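Long-range contacts in pyruvate formate-lyase 2 (PDB 2F3O), which is of unknown function but belongs to the glycyl radical enzymes related to pyruvate formate-lyase and glycerol dehydratase, and so probably has a lyase activity: residues Lys15-Ser20 with Leu69-Ala75; Cys572-Phe576 with Ala644-Lys650. All coordinates share one frame. Numbering follows the deposited sequence.

Contact 1 (Lys15-Ser20 with Leu69-Ala75)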
ATOM      1  N   LYS A  15     -12.942  36.196  40.808  1.00 72.65           N
ATOM      2  CA  LYS A  15     -14.383  36.350  40.948  1.00 71.02           C
ATOM      3  C   LYS A  15     -15.042  35.008  40.644  1.00 69.54           C
ATOM      4  O   LYS A  15     -14.424  34.181  39.977  1.00 69.50           O
ATOM      5  CB  LYS A  15     -14.889  37.485  40.031  1.00 71.25           C
ATOM      6  CG  LYS A  15     -14.767  37.271  38.518  1.00 71.65           C
ATOM      7  CD  LYS A  15     -14.942  38.610  37.761  1.00 71.32           C
ATOM      8  CE  LYS A  15     -15.216  38.417  36.265  1.00 71.40           C
ATOM      9  NZ  LYS A  15     -16.614  37.948  36.038  1.00 71.08           N
ATOM     10  N   PRO A  16     -16.272  34.764  41.166  1.00 68.10           N
ATOM     11  CA  PRO A  16     -16.996  33.494  40.915  1.00 66.80           C
ATOM     12  C   PRO A  16     -17.221  33.138  39.430  1.00 65.25           C
ATOM     13  O   PRO A  16     -17.360  34.028  38.587  1.00 65.14           O
ATOM     14  CB  PRO A  16     -18.343  33.705  41.631  1.00 66.72           C
ATOM     15  CG  PRO A  16     -18.461  35.183  41.802  1.00 67.15           C
ATOM     16  CD  PRO A  16     -17.060  35.645  42.049  1.00 67.86           C
ATOM     17  N   ALA A  17     -17.238  31.842  39.128  1.00 63.40           N
ATOM     18  CA  ALA A  17     -17.299  31.372  37.746  1.00 61.29           C
ATOM     19  C   ALA A  17     -18.724  31.257  37.242  1.00 60.05           C
ATOM     20  O   ALA A  17     -19.657  31.054  38.015  1.00 59.95           O
ATOM     21  CB  ALA A  17     -16.582  30.053  37.599  1.00 61.07           C
ATOM     22  N   ARG A  18     -18.890  31.390  35.934  1.00 58.48           N
ATOM     23  CA  ARG A  18     -20.209  31.276  35.325  1.00 56.76           C
ATOM     24  C   ARG A  18     -20.332  30.105  34.324  1.00 56.00           C
ATOM     25  O   ARG A  18     -19.339  29.571  33.830  1.00 55.80           O
ATOM     26  CB  ARG A  18     -20.580  32.600  34.655  1.00 56.43           C
ATOM     27  CG  ARG A  18     -19.807  32.890  33.391  1.00 55.30           C
ATOM     28  CD  ARG A  18     -20.133  34.264  32.873  1.00 53.46           C
ATOM     29  NE  ARG A  18     -19.770  34.468  31.474  1.00 50.76           N
ATOM     30  CZ  ARG A  18     -20.622  34.321  30.467  1.00 49.98           C
ATOM     31  NH1 ARG A  18     -21.865  33.946  30.696  1.00 49.51           N
ATOM     32  NH2 ARG A  18     -20.238  34.543  29.228  1.00 50.75           N
ATOM     33  N   LEU A  19     -21.558  29.687  34.042  1.00 54.76           N
ATOM     34  CA  LEU A  19     -21.786  28.812  32.915  1.00 53.46           C
ATOM     35  C   LEU A  19     -21.919  29.669  31.648  1.00 52.89           C
ATOM     36  O   LEU A  19     -22.909  30.373  31.464  1.00 52.23           O
ATOM     37  CB  LEU A  19     -23.037  27.991  33.136  1.00 53.13           C
ATOM     38  CG  LEU A  19     -23.185  26.973  32.024  1.00 53.16           C
ATOM     39  CD1 LEU A  19     -22.082  25.930  32.151  1.00 53.38           C
ATOM     40  CD2 LEU A  19     -24.548  26.335  32.067  1.00 52.99           C
ATOM     41  N   SER A  20     -20.898  29.620  30.794  1.00 52.63           N
ATOM     42  CA  SER A  20     -20.856  30.418  29.562  1.00 52.61           C
ATOM     43  C   SER A  20     -21.607  29.754  28.406  1.00 52.60           C
ATOM     44  O   SER A  20     -21.690  28.538  28.320  1.00 52.98           O
ATOM     45  CB  SER A  20     -19.418  30.713  29.158  1.00 52.31           C
ATOM     46  OG  SER A  20     -19.371  31.228  27.852  1.00 52.46           O
ATOM     47  N   LEU A  69     -13.709  32.768  27.119  1.00 54.62           N
ATOM     48  CA  LEU A  69     -15.144  32.932  26.986  1.00 54.54           C
ATOM     49  C   LEU A  69     -15.389  34.400  27.341  1.00 55.14           C
ATOM     50  O   LEU A  69     -14.532  35.003  28.010  1.00 55.38           O
ATOM     51  CB  LEU A  69     -15.858  32.000  27.951  1.00 54.10           C
ATOM     52  CG  LEU A  69     -15.278  32.007  29.357  1.00 53.73           C
ATOM     53  CD1 LEU A  69     -16.300  32.503  30.346  1.00 53.36           C
ATOM     54  CD2 LEU A  69     -14.761  30.652  29.740  1.00 53.40           C
ATOM     55  N   PRO A  70     -16.519  35.002  26.874  1.00 55.35           N
ATOM     56  CA  PRO A  70     -16.824  36.377  27.279  1.00 55.14           C
ATOM     57  C   PRO A  70     -17.116  36.380  28.753  1.00 55.18           C
ATOM     58  O   PRO A  70     -17.690  35.426  29.250  1.00 54.81           O
ATOM     59  CB  PRO A  70     -18.112  36.703  26.527  1.00 55.21           C
ATOM     60  CG  PRO A  70     -18.251  35.687  25.480  1.00 55.17           C
ATOM     61  CD  PRO A  70     -17.547  34.467  25.960  1.00 55.42           C
ATOM     62  N   ASN A  71     -16.715  37.451  29.426  1.00 55.66           N
ATOM     63  CA  ASN A  71     -16.781  37.570  30.888  1.00 56.27           C
ATOM     64  C   ASN A  71     -16.338  36.327  31.694  1.00 56.01           C
ATOM     65  O   ASN A  71     -17.174  35.516  32.124  1.00 55.88           O
ATOM     66  CB  ASN A  71     -18.155  38.075  31.339  1.00 56.68           C
ATOM     67  CG  ASN A  71     -18.176  38.442  32.817  1.00 58.72           C
ATOM     68  OD1 ASN A  71     -19.053  37.993  33.567  1.00 61.09           O
ATOM     69  ND2 ASN A  71     -17.189  39.239  33.251  1.00 59.32           N
ATOM     70  N   PRO A  72     -15.017  36.195  31.902  1.00 55.65           N
ATOM     71  CA  PRO A  72     -14.244  35.075  32.442  1.00 55.50           C
ATOM     72  C   PRO A  72     -14.551  34.693  33.909  1.00 55.25           C
ATOM     73  O   PRO A  72     -15.438  35.279  34.510  1.00 55.60           O
ATOM     74  CB  PRO A  72     -12.799  35.513  32.203  1.00 55.59           C
ATOM     75  CG  PRO A  72     -12.891  36.576  31.169  1.00 56.06           C
ATOM     76  CD  PRO A  72     -14.126  37.300  31.538  1.00 55.80           C
ATOM     77  N   PRO A  73     -13.722  33.849  34.546  1.00 54.78           N
ATOM     78  CA  PRO A  73     -14.010  32.497  34.958  1.00 53.93           C
ATOM     79  C   PRO A  73     -15.315  31.924  34.445  1.00 53.00           C
ATOM     80  O   PRO A  73     -16.394  32.432  34.750  1.00 52.86           O
ATOM     81  CB  PRO A  73     -13.956  32.598  36.486  1.00 53.94           C
ATOM     82  CG  PRO A  73     -12.860  33.655  36.724  1.00 54.86           C
ATOM     83  CD  PRO A  73     -12.581  34.325  35.343  1.00 55.33           C
ATOM     84  N   GLY A  74     -15.195  30.852  33.666  1.00 52.15           N
ATOM     85  CA  GLY A  74     -16.364  30.130  33.191  1.00 51.04           C
ATOM     86  C   GLY A  74     -16.167  28.762  32.565  1.00 50.33           C
ATOM     87  O   GLY A  74     -15.039  28.275  32.424  1.00 50.32           O
ATOM     88  N   ALA A  75     -17.288  28.143  32.195  1.00 49.32           N
ATOM     89  CA  ALA A  75     -17.295  26.858  31.499  1.00 48.19           C
ATOM     90  C   ALA A  75     -17.788  27.015  30.063  1.00 47.54           C
ATOM     91  O   ALA A  75     -18.818  27.641  29.835  1.00 47.59           O
ATOM     92  CB  ALA A  75     -18.170  25.876  32.238  1.00 47.93           C
TER

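Contact 2 (Cys572-Phe576 with Ala644-Lys650)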
ATOM      1  N   CYS A 572     -15.108 -10.689  51.833  1.00 72.79           N
ATOM      2  CA  CYS A 572     -15.227  -9.531  50.960  1.00 72.63           C
ATOM      3  C   CYS A 572     -16.664  -9.206  50.622  1.00 72.78           C
ATOM      4  O   CYS A 572     -17.048  -8.035  50.619  1.00 72.50           O
ATOM      5  CB  CYS A 572     -14.481  -9.791  49.666  1.00 72.49           C
ATOM      6  SG  CYS A 572     -12.719  -9.605  49.803  1.00 72.90           S
ATOM      7  N   ARG A 573     -17.449 -10.248  50.346  1.00 73.02           N
ATOM      8  CA  ARG A 573     -18.854 -10.096  49.958  1.00 73.53           C
ATOM      9  C   ARG A 573     -19.651  -9.537  51.121  1.00 73.92           C
ATOM     10  O   ARG A 573     -20.588  -8.751  50.947  1.00 73.47           O
ATOM     11  CB  ARG A 573     -19.446 -11.441  49.535  1.00 73.38           C
ATOM     12  CG  ARG A 573     -20.805 -11.341  48.835  1.00 73.54           C
ATOM     13  CD  ARG A 573     -21.391 -12.720  48.632  1.00 74.13           C
ATOM     14  NE  ARG A 573     -20.331 -13.668  48.305  1.00 75.13           N
ATOM     15  CZ  ARG A 573     -20.023 -14.046  47.068  1.00 75.82           C
ATOM     16  NH1 ARG A 573     -20.709 -13.564  46.035  1.00 75.99           N
ATOM     17  NH2 ARG A 573     -19.031 -14.908  46.863  1.00 75.66           N
ATOM     18  N   LYS A 574     -19.234  -9.945  52.315  1.00 74.78           N
ATOM     19  CA  LYS A 574     -19.935  -9.634  53.548  1.00 75.35           C
ATOM     20  C   LYS A 574     -19.322  -8.404  54.246  1.00 75.33           C
ATOM     21  O   LYS A 574     -19.731  -8.067  55.358  1.00 75.38           O
ATOM     22  CB  LYS A 574     -19.928 -10.873  54.468  1.00 75.39           C
ATOM     23  CG  LYS A 574     -21.284 -11.267  55.039  1.00 76.25           C
ATOM     24  CD  LYS A 574     -22.161 -11.980  54.011  1.00 77.77           C
ATOM     25  CE  LYS A 574     -23.632 -11.933  54.438  1.00 78.87           C
ATOM     26  NZ  LYS A 574     -24.044 -10.552  54.885  1.00 78.93           N
ATOM     27  N   ASN A 575     -18.352  -7.758  53.587  1.00 75.33           N
ATOM     28  CA  ASN A 575     -17.720  -6.513  54.056  1.00 75.53           C
ATOM     29  C   ASN A 575     -17.068  -6.676  55.436  1.00 76.18           C
ATOM     30  O   ASN A 575     -17.158  -5.786  56.289  1.00 76.54           O
ATOM     31  CB  ASN A 575     -18.730  -5.340  54.023  1.00 75.10           C
ATOM     32  CG  ASN A 575     -18.067  -3.962  53.911  1.00 74.32           C
ATOM     33  OD1 ASN A 575     -16.910  -3.829  53.500  1.00 72.93           O
ATOM     34  ND2 ASN A 575     -18.813  -2.929  54.282  1.00 73.40           N
ATOM     35  N   PHE A 576     -16.454  -7.843  55.649  1.00 76.78           N
ATOM     36  CA  PHE A 576     -15.805  -8.236  56.918  1.00 77.51           C
ATOM     37  C   PHE A 576     -16.689  -8.246  58.180  1.00 78.02           C
ATOM     38  O   PHE A 576     -16.183  -8.260  59.312  1.00 78.17           O
ATOM     39  CB  PHE A 576     -14.544  -7.410  57.166  1.00 77.43           C
ATOM     40  CG  PHE A 576     -13.582  -7.441  56.038  1.00 77.49           C
ATOM     41  CD1 PHE A 576     -13.251  -6.278  55.366  1.00 77.92           C
ATOM     42  CD2 PHE A 576     -13.023  -8.635  55.628  1.00 77.34           C
ATOM     43  CE1 PHE A 576     -12.354  -6.300  54.314  1.00 77.28           C
ATOM     44  CE2 PHE A 576     -12.134  -8.665  54.580  1.00 77.40           C
ATOM     45  CZ  PHE A 576     -11.797  -7.492  53.923  1.00 77.36           C
ATOM     46  N   ALA A 644     -15.411  -4.596  49.030  1.00 62.50           N
ATOM     47  CA  ALA A 644     -14.252  -4.831  49.880  1.00 62.81           C
ATOM     48  C   ALA A 644     -13.331  -5.831  49.194  1.00 63.09           C
ATOM     49  O   ALA A 644     -13.790  -6.746  48.535  1.00 63.16           O
ATOM     50  CB  ALA A 644     -14.681  -5.333  51.233  1.00 62.85           C
ATOM     51  N   LEU A 645     -12.032  -5.618  49.306  1.00 63.47           N
ATOM     52  CA  LEU A 645     -11.051  -6.462  48.641  1.00 64.05           C
ATOM     53  C   LEU A 645     -10.172  -7.026  49.732  1.00 64.12           C
ATOM     54  O   LEU A 645     -10.013  -6.388  50.774  1.00 64.54           O
ATOM     55  CB  LEU A 645     -10.173  -5.618  47.710  1.00 64.35           C
ATOM     56  CG  LEU A 645     -10.879  -4.664  46.754  1.00 64.84           C
ATOM     57  CD1 LEU A 645      -9.850  -3.708  46.151  1.00 64.78           C
ATOM     58  CD2 LEU A 645     -11.689  -5.424  45.690  1.00 64.80           C
ATOM     59  N   PRO A 646      -9.563  -8.200  49.493  1.00 63.84           N
ATOM     60  CA  PRO A 646      -8.712  -8.844  50.480  1.00 63.46           C
ATOM     61  C   PRO A 646      -7.515  -8.058  51.032  1.00 63.19           C
ATOM     62  O   PRO A 646      -6.845  -8.572  51.910  1.00 63.46           O
ATOM     63  CB  PRO A 646      -8.200 -10.068  49.729  1.00 63.52           C
ATOM     64  CG  PRO A 646      -9.261 -10.363  48.759  1.00 63.62           C
ATOM     65  CD  PRO A 646      -9.661  -9.021  48.274  1.00 63.87           C
ATOM     66  N   SER A 647      -7.253  -6.835  50.570  1.00 62.83           N
ATOM     67  CA  SER A 647      -6.220  -6.010  51.204  1.00 62.45           C
ATOM     68  C   SER A 647      -6.731  -5.412  52.518  1.00 62.36           C
ATOM     69  O   SER A 647      -5.962  -4.808  53.268  1.00 62.37           O
ATOM     70  CB  SER A 647      -5.734  -4.898  50.277  1.00 62.27           C
ATOM     71  OG  SER A 647      -6.693  -3.863  50.147  1.00 61.90           O
ATOM     72  N   GLY A 648      -8.029  -5.584  52.778  1.00 62.11           N
ATOM     73  CA  GLY A 648      -8.684  -5.054  53.972  1.00 61.81           C
ATOM     74  C   GLY A 648      -9.369  -3.716  53.754  1.00 61.54           C
ATOM     75  O   GLY A 648      -9.885  -3.110  54.698  1.00 61.67           O
ATOM     76  N   ARG A 649      -9.351  -3.244  52.512  1.00 61.23           N
ATOM     77  CA  ARG A 649     -10.025  -2.020  52.135  1.00 60.87           C
ATOM     78  C   ARG A 649     -11.512  -2.293  52.268  1.00 61.32           C
ATOM     79  O   ARG A 649     -11.992  -3.340  51.850  1.00 61.32           O
ATOM     80  CB  ARG A 649      -9.669  -1.664  50.693  1.00 60.93           C
ATOM     81  CG  ARG A 649      -9.775  -0.181  50.318  1.00 60.88           C
ATOM     82  CD  ARG A 649      -9.868   0.021  48.790  1.00 59.76           C
ATOM     83  NE  ARG A 649     -11.213   0.372  48.341  1.00 56.61           N
ATOM     84  CZ  ARG A 649     -12.188  -0.500  48.082  1.00 56.28           C
ATOM     85  NH1 ARG A 649     -11.991  -1.800  48.224  1.00 55.88           N
ATOM     86  NH2 ARG A 649     -13.378  -0.073  47.677  1.00 56.04           N
ATOM     87  N   LYS A 650     -12.234  -1.382  52.910  1.00 61.85           N
ATOM     88  CA  LYS A 650     -13.669  -1.579  53.128  1.00 62.30           C
ATOM     89  C   LYS A 650     -14.438  -1.174  51.868  1.00 61.94           C
ATOM     90  O   LYS A 650     -14.012  -0.267  51.150  1.00 61.80           O
ATOM     91  CB  LYS A 650     -14.164  -0.766  54.349  1.00 62.84           C
ATOM     92  CG  LYS A 650     -13.658  -1.240  55.735  1.00 63.87           C
ATOM     93  CD  LYS A 650     -14.389  -2.511  56.229  1.00 65.50           C
ATOM     94  CE  LYS A 650     -15.763  -2.206  56.875  1.00 65.94           C
ATOM     95  NZ  LYS A 650     -15.816  -2.260  58.376  1.00 64.93           N
TER

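Contact 1 (Lys15-Ser20 with Leu69-Ala75)
Arg18, Lys15 and Pro73 lose the most area, 96, 79 and 73 of the 549 Å² buried. The guanidinium of Arg18 reads the carbonyls of the proline-rich loop from its edge: NH2 donates to Pro70 O at 2.7 Å (162° at the hydrogen) and NE to Asn71 O at 2.9 Å. NH2 also forms a salt bridge with Glu22, whose carboxylate accepts a hydrogen bond from Ser20 OG. The Lys15 side chain reaches across to 69-75, NZ giving a weak hydrogen bond to Pro72 O at 3.3 Å. Pro73 packs against Ala17, CB to CB 3.8 Å. The Pro73 carbonyl opens the backbone pairing: Arg18 N meets Pro73 O, Arg18 O receives Ala75 N, and Ser20 N reaches Ala75 O, each at 3.0 Å. On the sheet face away from Arg18, Leu19 CD1 touches Ala75 CB at 3.9 Å. With Arg18 bridged to Gly74 and Leu19 to Ala75, this is a short two-stranded parallel sheet, Arg18 being hydrogen-bonded to the loop leading into strand 74-75.

Contact 2 (Cys572-Phe576 with Ala644-Lys650)
A Schellman motif ends helix 565-573, and the residues closing it dock on the loop after helix 634-640. Positive phi at Asn575 (59°) marks the exit, and Phe576 (58°) continues the turn, its CA-to-CB bond pointing toward the loop. The contact, 360 Å², is built from van der Waals approaches, the shortest being Cys572 SG to Ala644 O at 3.3 Å. Among apolar pairs, Cys572 SG lies 3.5 Å from Pro646 CD, and Phe576 CE1 is 4.0 Å from Ala644 CB; Pro646 also rests on Ile568 of helix 565-573. The Phe576 ring edge faces backbone oxygens and the lysine chain, with CZ 3.8 Å from Leu645 O, CE1 3.9 Å from Arg649 O and CD1 4.0 Å from Lys650 CD, while the ring stacks with His583 of helix 580-588. The loop holds its own turn through Gly648 N to Leu645 O, 2.9 Å. The polar link is Asn575 OD1, which accepts a hydrogen bond from Ser651 N; the same OD1 comes within 3.5 Å of Ala644 CB.

How the contacts relate
Contact 1 closes before contact 2 opens, so the two are in series along the chain. Their centres lie about 43 Å apart and their nearest atoms about 31 Å apart, with no touch and no shared helix or strand. In sequence, 48 residues lie between the segments of contact 1 and 67 between those of contact 2, helices dominating the regular structure of both intervals. Contact 1 pairs strands 18-19 and 74-75, a small sheet distinct from the larger mixed ones; contact 2 joins a helix end to a loop. Centred about 20 and 32 Å from the chain centre respectively, they are two separate local contacts of one large alpha/beta fold, as in other glycyl radical enzymes.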